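Local coordinates for putative 4-amino-4-deoxychorismate lyase (Thermus thermophilus, PDB 2ZGI), which probably acts as a pyridoxal-phosphate-dependent lyase of the class-IV aminotransferase family, at residues L149-D152 against H156-D159; S164-R169 against L173-G178. All blocks are in the same frame, centred on the assembly; numbering follows the deposited sequence.

Contact 1 of 2, residues L149-D152 against H156-D159. With PLP (pyridoxal-5'-phosphate), chain P.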
# COMPACT_ATOMS: atom_id res chain seq x y z
N LEU D 149 1.07 -3.70 17.18
CA LEU D 149 1.81 -4.47 16.17
C LEU D 149 1.98 -3.72 14.86
O LEU D 149 1.09 -2.96 14.43
CB LEU D 149 1.14 -5.85 15.94
CG LEU D 149 0.88 -6.66 17.22
CD1 LEU D 149 0.13 -7.97 16.96
CD2 LEU D 149 2.15 -6.95 18.01
N LEU D 150 3.14 -3.95 14.23
CA LEU D 150 3.55 -3.29 12.98
C LEU D 150 3.71 -4.29 11.82
O LEU D 150 3.92 -5.48 12.04
CB LEU D 150 4.88 -2.51 13.16
CG LEU D 150 4.84 -1.32 14.16
CD1 LEU D 150 5.22 -1.83 15.55
CD2 LEU D 150 5.71 -0.17 13.71
N LEU D 151 3.57 -3.78 10.60
CA LEU D 151 3.60 -4.57 9.36
C LEU D 151 4.88 -4.35 8.59
O LEU D 151 5.59 -3.35 8.83
CB LEU D 151 2.46 -4.08 8.45
CG LEU D 151 1.08 -4.06 9.11
CD1 LEU D 151 0.07 -3.46 8.16
CD2 LEU D 151 0.70 -5.46 9.56
N ASP D 152 5.18 -5.28 7.68
CA ASP D 152 6.19 -5.02 6.65
C ASP D 152 5.50 -4.46 5.40
O ASP D 152 4.28 -4.18 5.41
CB ASP D 152 7.08 -6.25 6.36
CG ASP D 152 6.35 -7.40 5.67
OD1 ASP D 152 5.18 -7.23 5.25
OD2 ASP D 152 6.97 -8.47 5.55
N HIS D 156 2.67 -8.41 6.07
CA HIS D 156 2.92 -9.37 7.14
C HIS D 156 2.95 -8.59 8.46
O HIS D 156 3.37 -7.43 8.45
CB HIS D 156 4.28 -10.04 7.01
CG HIS D 156 4.52 -10.71 5.70
ND1 HIS D 156 3.76 -11.78 5.26
CD2 HIS D 156 5.42 -10.47 4.73
CE1 HIS D 156 4.21 -12.19 4.09
NE2 HIS D 156 5.20 -11.39 3.73
N VAL D 157 2.52 -9.23 9.55
CA VAL D 157 2.68 -8.69 10.92
C VAL D 157 4.07 -9.09 11.40
O VAL D 157 4.36 -10.30 11.59
CB VAL D 157 1.64 -9.24 11.91
CG1 VAL D 157 1.86 -8.63 13.32
CG2 VAL D 157 0.19 -8.99 11.41
N VAL D 158 4.93 -8.11 11.59
CA VAL D 158 6.35 -8.43 11.88
C VAL D 158 6.99 -7.95 13.20
O VAL D 158 8.17 -8.28 13.48
CB VAL D 158 7.26 -7.97 10.70
CG1 VAL D 158 6.80 -8.63 9.38
CG2 VAL D 158 7.28 -6.46 10.58
N ASP D 159 6.30 -7.13 13.99
CA ASP D 159 6.91 -6.67 15.23
C ASP D 159 5.86 -6.07 16.14
O ASP D 159 4.72 -5.74 15.70
CB ASP D 159 8.04 -5.65 14.95
CG ASP D 159 9.33 -5.92 15.76
OD1 ASP D 159 9.24 -6.46 16.89
OD2 ASP D 159 10.45 -5.57 15.27
N1 PLP P . 10.68 -5.14 19.06
C2 PLP P . 11.21 -3.90 18.97
C2A PLP P . 10.74 -2.97 17.90
C3 PLP P . 12.19 -3.49 19.89
O3 PLP P . 12.70 -2.23 19.76
C4 PLP P . 12.62 -4.39 20.87
C4A PLP P . 13.70 -4.05 21.88
C5 PLP P . 12.08 -5.67 20.92
C6 PLP P . 11.10 -6.01 19.98
C5A PLP P . 12.46 -6.68 21.97
O4P PLP P . 13.82 -7.13 21.90
P PLP P . 14.60 -7.78 23.14
O1P PLP P . 13.90 -9.07 23.49
O2P PLP P . 14.54 -6.83 24.32
O3P PLP P . 15.95 -7.90 22.52

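Contact 2 of 2, residues S164-R169 against L173-G178. With PLP (pyridoxal-5'-phosphate), chain P.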
# COMPACT_ATOMS: atom_id res chain seq x y z
N SER D 164 8.56 -8.61 20.95
CA SER D 164 8.68 -9.48 19.78
C SER D 164 7.50 -10.47 19.82
O SER D 164 7.33 -11.19 20.80
CB SER D 164 9.98 -10.28 19.84
OG SER D 164 11.11 -9.43 19.88
N PRO D 165 6.69 -10.50 18.75
CA PRO D 165 5.53 -11.37 18.86
C PRO D 165 5.83 -12.84 18.50
O PRO D 165 6.65 -13.13 17.61
CB PRO D 165 4.52 -10.73 17.89
CG PRO D 165 5.35 -10.02 16.91
CD PRO D 165 6.60 -9.58 17.61
N LEU D 166 5.19 -13.75 19.24
CA LEU D 166 5.29 -15.19 18.98
C LEU D 166 3.89 -15.77 18.87
O LEU D 166 2.95 -15.27 19.50
CB LEU D 166 5.99 -15.91 20.14
CG LEU D 166 7.47 -15.66 20.46
CD1 LEU D 166 7.66 -14.50 21.42
CD2 LEU D 166 8.01 -16.90 21.12
N LEU D 167 3.76 -16.85 18.10
CA LEU D 167 2.49 -17.54 17.94
C LEU D 167 2.62 -19.00 18.38
O LEU D 167 3.56 -19.68 17.99
CB LEU D 167 2.06 -17.48 16.47
CG LEU D 167 0.72 -18.12 16.09
CD1 LEU D 167 -0.44 -17.36 16.69
CD2 LEU D 167 0.61 -18.16 14.57
N PHE D 168 1.68 -19.46 19.20
CA PHE D 168 1.67 -20.86 19.63
C PHE D 168 0.38 -21.54 19.22
O PHE D 168 -0.71 -21.10 19.60
CB PHE D 168 1.88 -21.00 21.14
CG PHE D 168 1.95 -22.43 21.60
CD1 PHE D 168 3.11 -23.17 21.46
CD2 PHE D 168 0.83 -23.05 22.16
CE1 PHE D 168 3.17 -24.50 21.88
CE2 PHE D 168 0.88 -24.37 22.58
CZ PHE D 168 2.07 -25.10 22.45
N ARG D 169 0.52 -22.62 18.46
CA ARG D 169 -0.62 -23.43 18.03
C ARG D 169 -0.27 -24.92 18.10
O ARG D 169 0.84 -25.32 17.76
CB ARG D 169 -1.09 -23.03 16.62
CG ARG D 169 -2.25 -23.86 16.06
CD ARG D 169 -2.62 -23.53 14.59
NE ARG D 169 -1.48 -23.49 13.66
CZ ARG D 169 -0.98 -22.37 13.14
NH1 ARG D 169 -1.51 -21.20 13.46
NH2 ARG D 169 0.05 -22.42 12.30
N LEU D 173 5.79 -23.50 18.47
CA LEU D 173 5.97 -22.07 18.70
C LEU D 173 6.61 -21.46 17.46
O LEU D 173 7.69 -21.86 17.04
CB LEU D 173 6.87 -21.84 19.91
CG LEU D 173 7.16 -20.42 20.40
CD1 LEU D 173 5.99 -19.83 21.17
CD2 LEU D 173 8.42 -20.44 21.24
N TYR D 174 5.91 -20.49 16.88
CA TYR D 174 6.40 -19.75 15.72
C TYR D 174 6.97 -18.40 16.11
O TYR D 174 6.35 -17.64 16.86
CB TYR D 174 5.27 -19.53 14.72
CG TYR D 174 4.64 -20.83 14.29
CD1 TYR D 174 5.18 -21.57 13.24
CD2 TYR D 174 3.52 -21.33 14.96
CE1 TYR D 174 4.59 -22.78 12.84
CE2 TYR D 174 2.93 -22.54 14.57
CZ TYR D 174 3.47 -23.26 13.51
OH TYR D 174 2.89 -24.45 13.12
N LEU D 175 8.16 -18.10 15.60
CA LEU D 175 8.73 -16.76 15.72
C LEU D 175 8.44 -16.00 14.44
O LEU D 175 8.76 -16.46 13.32
CB LEU D 175 10.23 -16.81 16.01
CG LEU D 175 10.77 -17.84 17.02
CD1 LEU D 175 12.20 -17.45 17.42
CD2 LEU D 175 9.89 -18.03 18.26
N LEU D 176 7.81 -14.84 14.59
CA LEU D 176 7.33 -14.08 13.44
C LEU D 176 8.52 -13.33 12.85
O LEU D 176 9.15 -12.54 13.56
CB LEU D 176 6.22 -13.11 13.84
CG LEU D 176 4.76 -13.60 13.84
CD1 LEU D 176 4.57 -14.86 14.66
CD2 LEU D 176 3.84 -12.51 14.36
N GLU D 177 8.82 -13.57 11.57
CA GLU D 177 9.96 -12.92 10.93
C GLU D 177 9.63 -11.51 10.46
O GLU D 177 8.47 -11.12 10.45
CB GLU D 177 10.47 -13.73 9.73
CG GLU D 177 10.87 -15.13 10.08
CD GLU D 177 11.25 -15.95 8.87
OE1 GLU D 177 10.89 -15.60 7.73
OE2 GLU D 177 11.92 -16.98 9.08
N GLY D 178 10.68 -10.78 10.09
CA GLY D 178 10.57 -9.47 9.46
C GLY D 178 10.78 -8.24 10.34
O GLY D 178 10.72 -7.13 9.86
N1 PLP P . 10.68 -5.14 19.06
C2 PLP P . 11.21 -3.90 18.97
C2A PLP P . 10.74 -2.97 17.90
C3 PLP P . 12.19 -3.49 19.89
O3 PLP P . 12.70 -2.23 19.76
C4 PLP P . 12.62 -4.39 20.87
C4A PLP P . 13.70 -4.05 21.88
C5 PLP P . 12.08 -5.67 20.92
C6 PLP P . 11.10 -6.01 19.98
C5A PLP P . 12.46 -6.68 21.97
O4P PLP P . 13.82 -7.13 21.90
P PLP P . 14.60 -7.78 23.14
O1P PLP P . 13.90 -9.07 23.49
O2P PLP P . 14.54 -6.83 24.32
O3P PLP P . 15.95 -7.90 22.52

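Contact 1 of 2, residues L149-D152 against H156-D159
Leu-150 faces two residues of the strand opposite, Val-158 and Asp-159, and this doubled pairing makes the hairpin an example of the classic beta bulge. Its carbonyl O accepts Val-158 N at 2.9 Å and, more weakly, Asp-159 N, while Leu-150 N returns a 2.8 Å bond to Asp-159 O. The bulge lies close to the cofactor: Asp-159 OD1 comes within 2.9 Å of N1 of PLP, and its OD2 accepts the backbone N of Leu-180. An acidic side chain at the pyridine nitrogen is a recurring feature of PLP enzymes.

The tight packing is on the Leu-151 and Val-157 face. Val-157 spreads its branches over two leucines: CG1, anti to the backbone N (chi1 -179°), meets Leu-149 CB at 3.9 Å, and CG2 meets Leu-151 CD2 at 4.0 Å. At the looser turn end Asp-152 is partly exposed and the contact rests mainly on polar bonds, although His-156 beside it is buried. Asp-152 N reaches His-156 O, and Asp-152 OD1 takes His-156 N at 2.9 Å from 43° above the carboxylate plane while also accepting Phe-154 N. An alanine here removes the acceptor shared by the amides of His-156 and Phe-154, and the turn is likely to be left freer to move.

His-156 packs on Leu-203 of the second subunit. Strand 147-151 runs between strand 157-160 and the parallel strand 111-117, whose Leu-113 touches both Leu-151 and Val-157, and Leu-150 leans on Pro-132, Tyr-133 and Ala-136 of helix 131-142.

Contact 2 of 2, residues S164-R169 against L173-G178
Arg-169 and Tyr-174 bring two flat groups together at the turn end of this hairpin. Tyr-174 CE2 lies over one face of the guanidinium, 3.7 Å from Arg-169 NH2, and the two planes are 34° apart, so the two groups cross at a slant and do not stack. A bend at the third torsion of the arginine (chi3 49°) folds its chain back to the ring, and NH1 makes a weak hydrogen bond to Arg-210 O. At the edge of the tyrosine ring, near its plane, sits the carbonyl O of Leu-167, 3.5 Å from CD2; the ring also meets that of Phe-204, inclined to it.

The same backbone oxygen accepts Tyr-174 N at 2.7 Å, and Leu-167 N completes the hydrogen-bonded pair with Tyr-174 O at 3.0 Å. This is regular antiparallel pairing, with side chains alternating between two faces. On the face of Leu-166, Phe-168, Leu-173 and Leu-175, one methyl does much of the work: Leu-166 CD2 is 3.6 Å from Leu-173 CD1 and equally 3.6 Å from Leu-175 CD2. Leu-166 runs alongside Leu-175, pointing the same way, but lies across Leu-173 at a slant. Farther along, Leu-176 forks, with CD2 meeting Pro-165 CG at 3.9 Å and CD1 meeting Leu-167 CB at 4.1 Å. Beyond this apolar core Ser-164 brings its OG to C6 of PLP.

The hairpin supplies two inner strands of a mixed five-stranded sheet, 164-169 being the central one. Strand 212-217 pairs with 164-169 on one flank, strand 198-202 runs parallel to 172-176 on the other, and helix 183-194 packs Arg-185 against Leu-166 and Leu-175.

Contacts 1 and 2 are successive hairpins, the first closed before the second opens, and they illustrate how a cofactor site can draw on two sheets at once. Contact 1 belongs to a three-stranded mixed sheet, contact 2 to a five-stranded one, and strand 164-169 is the next strand in the chain after 157-160. Their centres are about 11 Å apart, close enough to touch: Val-158 CG1 packs 3.2 Å from Glu-177 O, and Asp-159 CA lies against Pro-165 CD. Each hairpin contributes one residue to the PLP pocket, Asp-159 and Ser-164 respectively, and Arg-44, Ile-183, Thr-184 and Ser-218 hold the cofactor by hydrogen bonds.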